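PDB 2QW7: carboxysome shell vertex protein CcmL from Synechocystis sp., which probably forms the pentameric vertices of the carboxysome, the polyhedral inclusion that sequesters RuBisCO, and may bring curvature to an otherwise flat hexagonal layer of CcmK subunits. Local coordinates for residues A[67-71]-A[72-76]. Numbering follows the deposited sequence.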
ATOM      1  N   ARG A  67     -10.762  -9.983 -17.185  1.00 48.60           N
ATOM      2  CA  ARG A  67     -11.135  -9.682 -18.570  1.00 49.87           C
ATOM      3  C   ARG A  67     -11.419  -8.209 -18.911  1.00 50.86           C
ATOM      4  O   ARG A  67     -10.654  -7.583 -19.696  1.00 55.19           O
ATOM      5  CB  ARG A  67     -12.325 -10.554 -19.005  1.00 53.80           C
ATOM      6  CG  ARG A  67     -12.325 -10.892 -20.513  1.00 55.69           C
ATOM      7  CD  ARG A  67     -12.304  -9.696 -21.450  1.00 56.46           C
ATOM      8  NE  ARG A  67     -11.918 -10.070 -22.811  1.00 57.12           N
ATOM      9  CZ  ARG A  67     -12.750 -10.455 -23.772  1.00 58.05           C
ATOM     10  NH1 ARG A  67     -14.056 -10.568 -23.545  1.00 57.33           N
ATOM     11  NH2 ARG A  67     -12.263 -10.750 -24.975  1.00 58.58           N
ATOM     12  N   GLY A  68     -12.522  -7.672 -18.373  1.00 45.39           N
ATOM     13  CA  GLY A  68     -12.919  -6.294 -18.719  1.00 43.55           C
ATOM     14  C   GLY A  68     -12.725  -5.235 -17.643  1.00 41.38           C
ATOM     15  O   GLY A  68     -13.422  -4.229 -17.657  1.00 40.14           O
ATOM     16  N   ASN A  69     -11.751  -5.424 -16.756  1.00 38.10           N
ATOM     17  CA  ASN A  69     -11.541  -4.499 -15.656  1.00 36.04           C
ATOM     18  C   ASN A  69     -10.284  -3.636 -15.684  1.00 33.81           C
ATOM     19  O   ASN A  69      -9.965  -2.962 -14.720  1.00 33.51           O
ATOM     20  CB  ASN A  69     -11.531  -5.332 -14.384  1.00 35.70           C
ATOM     21  CG  ASN A  69     -12.870  -5.799 -14.051  1.00 32.73           C
ATOM     22  OD1 ASN A  69     -13.789  -5.021 -14.101  1.00 38.46           O
ATOM     23  ND2 ASN A  69     -13.025  -7.061 -13.750  1.00 38.44           N
ATOM     24  N   GLY A  70      -9.558  -3.653 -16.787  1.00 34.39           N
ATOM     25  CA  GLY A  70      -8.276  -2.938 -16.881  1.00 35.40           C
ATOM     26  C   GLY A  70      -8.286  -1.420 -16.857  1.00 35.52           C
ATOM     27  O   GLY A  70      -7.255  -0.777 -16.577  1.00 35.54           O
ATOM     28  N   ASP A  71      -9.440  -0.848 -17.185  1.00 35.19           N
ATOM     29  CA  ASP A  71      -9.643   0.601 -17.167  1.00 36.20           C
ATOM     30  C   ASP A  71     -10.625   1.103 -16.098  1.00 34.40           C
ATOM     31  O   ASP A  71     -11.094   2.241 -16.178  1.00 37.13           O
ATOM     32  CB  ASP A  71     -10.071   1.105 -18.560  1.00 38.56           C
ATOM     33  CG  ASP A  71      -8.986   1.912 -19.230  1.00 40.67           C
ATOM     34  OD1 ASP A  71      -7.817   1.467 -19.276  1.00 45.76           O
ATOM     35  OD2 ASP A  71      -9.295   3.043 -19.651  1.00 42.79           O
ATOM     36  N   ARG A  72     -10.918   0.261 -15.112  1.00 34.03           N
ATOM     37  CA  ARG A  72     -11.868   0.613 -14.047  1.00 34.11           C
ATOM     38  C   ARG A  72     -11.118   1.057 -12.821  1.00 30.83           C
ATOM     39  O   ARG A  72     -10.075   0.514 -12.529  1.00 27.91           O
ATOM     40  CB  ARG A  72     -12.706  -0.572 -13.560  1.00 37.23           C
ATOM     41  CG  ARG A  72     -13.763  -1.122 -14.492  1.00 42.21           C
ATOM     42  CD  ARG A  72     -15.000  -1.666 -13.703  1.00 43.70           C
ATOM     43  NE  ARG A  72     -15.864  -2.600 -14.451  1.00 46.16           N
ATOM     44  CZ  ARG A  72     -16.469  -2.347 -15.618  1.00 49.86           C
ATOM     45  NH1 ARG A  72     -16.296  -1.203 -16.273  1.00 49.34           N
ATOM     46  NH2 ARG A  72     -17.236  -3.279 -16.176  1.00 51.28           N
ATOM     47  N   PRO A  73     -11.686   1.982 -12.033  1.00 31.62           N
ATOM     48  CA  PRO A  73     -11.040   2.459 -10.826  1.00 30.27           C
ATOM     49  C   PRO A  73     -11.156   1.524  -9.645  1.00 29.83           C
ATOM     50  O   PRO A  73     -11.487   1.956  -8.497  1.00 32.93           O
ATOM     51  CB  PRO A  73     -11.856   3.707 -10.498  1.00 32.33           C
ATOM     52  CG  PRO A  73     -13.189   3.300 -10.831  1.00 33.56           C
ATOM     53  CD  PRO A  73     -12.964   2.686 -12.209  1.00 34.53           C
ATOM     54  N   LEU A  74     -10.855   0.264  -9.930  1.00 26.37           N
ATOM     55  CA  LEU A  74     -10.929  -0.797  -8.957  1.00 25.84           C
ATOM     56  C   LEU A  74      -9.609  -1.041  -8.160  1.00 26.34           C
ATOM     57  O   LEU A  74      -8.541  -1.330  -8.744  1.00 25.05           O
ATOM     58  CB  LEU A  74     -11.498  -2.054  -9.652  1.00 17.49           C
ATOM     59  CG  LEU A  74     -13.027  -2.137  -9.838  1.00 19.28           C
ATOM     60  CD1 LEU A  74     -13.540  -3.269 -10.741  1.00 15.45           C
ATOM     61  CD2 LEU A  74     -13.680  -2.371  -8.428  1.00 24.81           C
ATOM     62  N   ASP A  75      -9.763  -0.826  -6.843  1.00 29.32           N
ATOM     63  CA  ASP A  75      -8.808  -0.995  -5.759  1.00 27.71           C
ATOM     64  C   ASP A  75      -8.717  -2.386  -5.151  1.00 28.58           C
ATOM     65  O   ASP A  75      -7.645  -2.817  -4.683  1.00 29.20           O
ATOM     66  CB  ASP A  75      -9.455  -0.334  -4.528  1.00 32.77           C
ATOM     67  CG  ASP A  75      -8.969   1.012  -4.251  1.00 36.59           C
ATOM     68  OD1 ASP A  75      -8.820   1.822  -5.182  1.00 50.59           O
ATOM     69  OD2 ASP A  75      -8.743   1.272  -3.072  1.00 33.20           O
ATOM     70  N   ALA A  76      -9.908  -2.988  -5.043  1.00 27.66           N
ATOM     71  CA  ALA A  76     -10.186  -4.231  -4.353  1.00 24.57           C
ATOM     72  C   ALA A  76     -11.234  -5.024  -5.097  1.00 27.53           C
ATOM     73  O   ALA A  76     -12.309  -4.509  -5.379  1.00 28.00           O
ATOM     74  CB  ALA A  76     -10.665  -3.979  -2.918  1.00 27.25           C
TER
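Asn69 and Arg72 are the two ends of a type I beta turn, closed by a weak hydrogen bond of 3.4 Å from Arg72 N to Asn69 O. Gly70 and Asp71 fill the corner positions. Arg72 also begins an inverse gamma turn centred on Pro73, in which Leu74 N donates to Arg72 O at 2.7 Å.

The side chain of Arg72 carries the contact by running back over the start of the turn. Its CG sits beside its own backbone N, chi1 -71°, and the chain bends at chi2. This brings Arg72 CD to 3.6 Å and Arg72 NE to 3.2 Å from Asn69 OD1. The amide and guanidinium planes are 65° apart, so the two groups do not stack. Gly68 O lies over the centre of one guanidinium face, 4.1 Å from Arg72 CZ. Leu74 reaches the same amide oxygen with a methyl group, CD1 being 3.8 Å from Asn69 OD1. Asn69 is buried and also packs on Val46.

Arg72 NH1 donates a hydrogen bond to Asn18 O, which ties the turn to another loop of the chain. With an alanine here, Asn18 O would probably lose this donor, and Asn69 OD1 would probably lose the arm that lies against it. Further along, Asp75 forms a salt bridge with Arg59 of a neighbouring subunit, and Pro73 packs on Val79 of that subunit.

The pairing of a type I turn with an inverse gamma turn shapes the loop that joins strand 54-59 to strand 76-86 in this CcmL/EutN-family barrel, at an interface of the homopentamer.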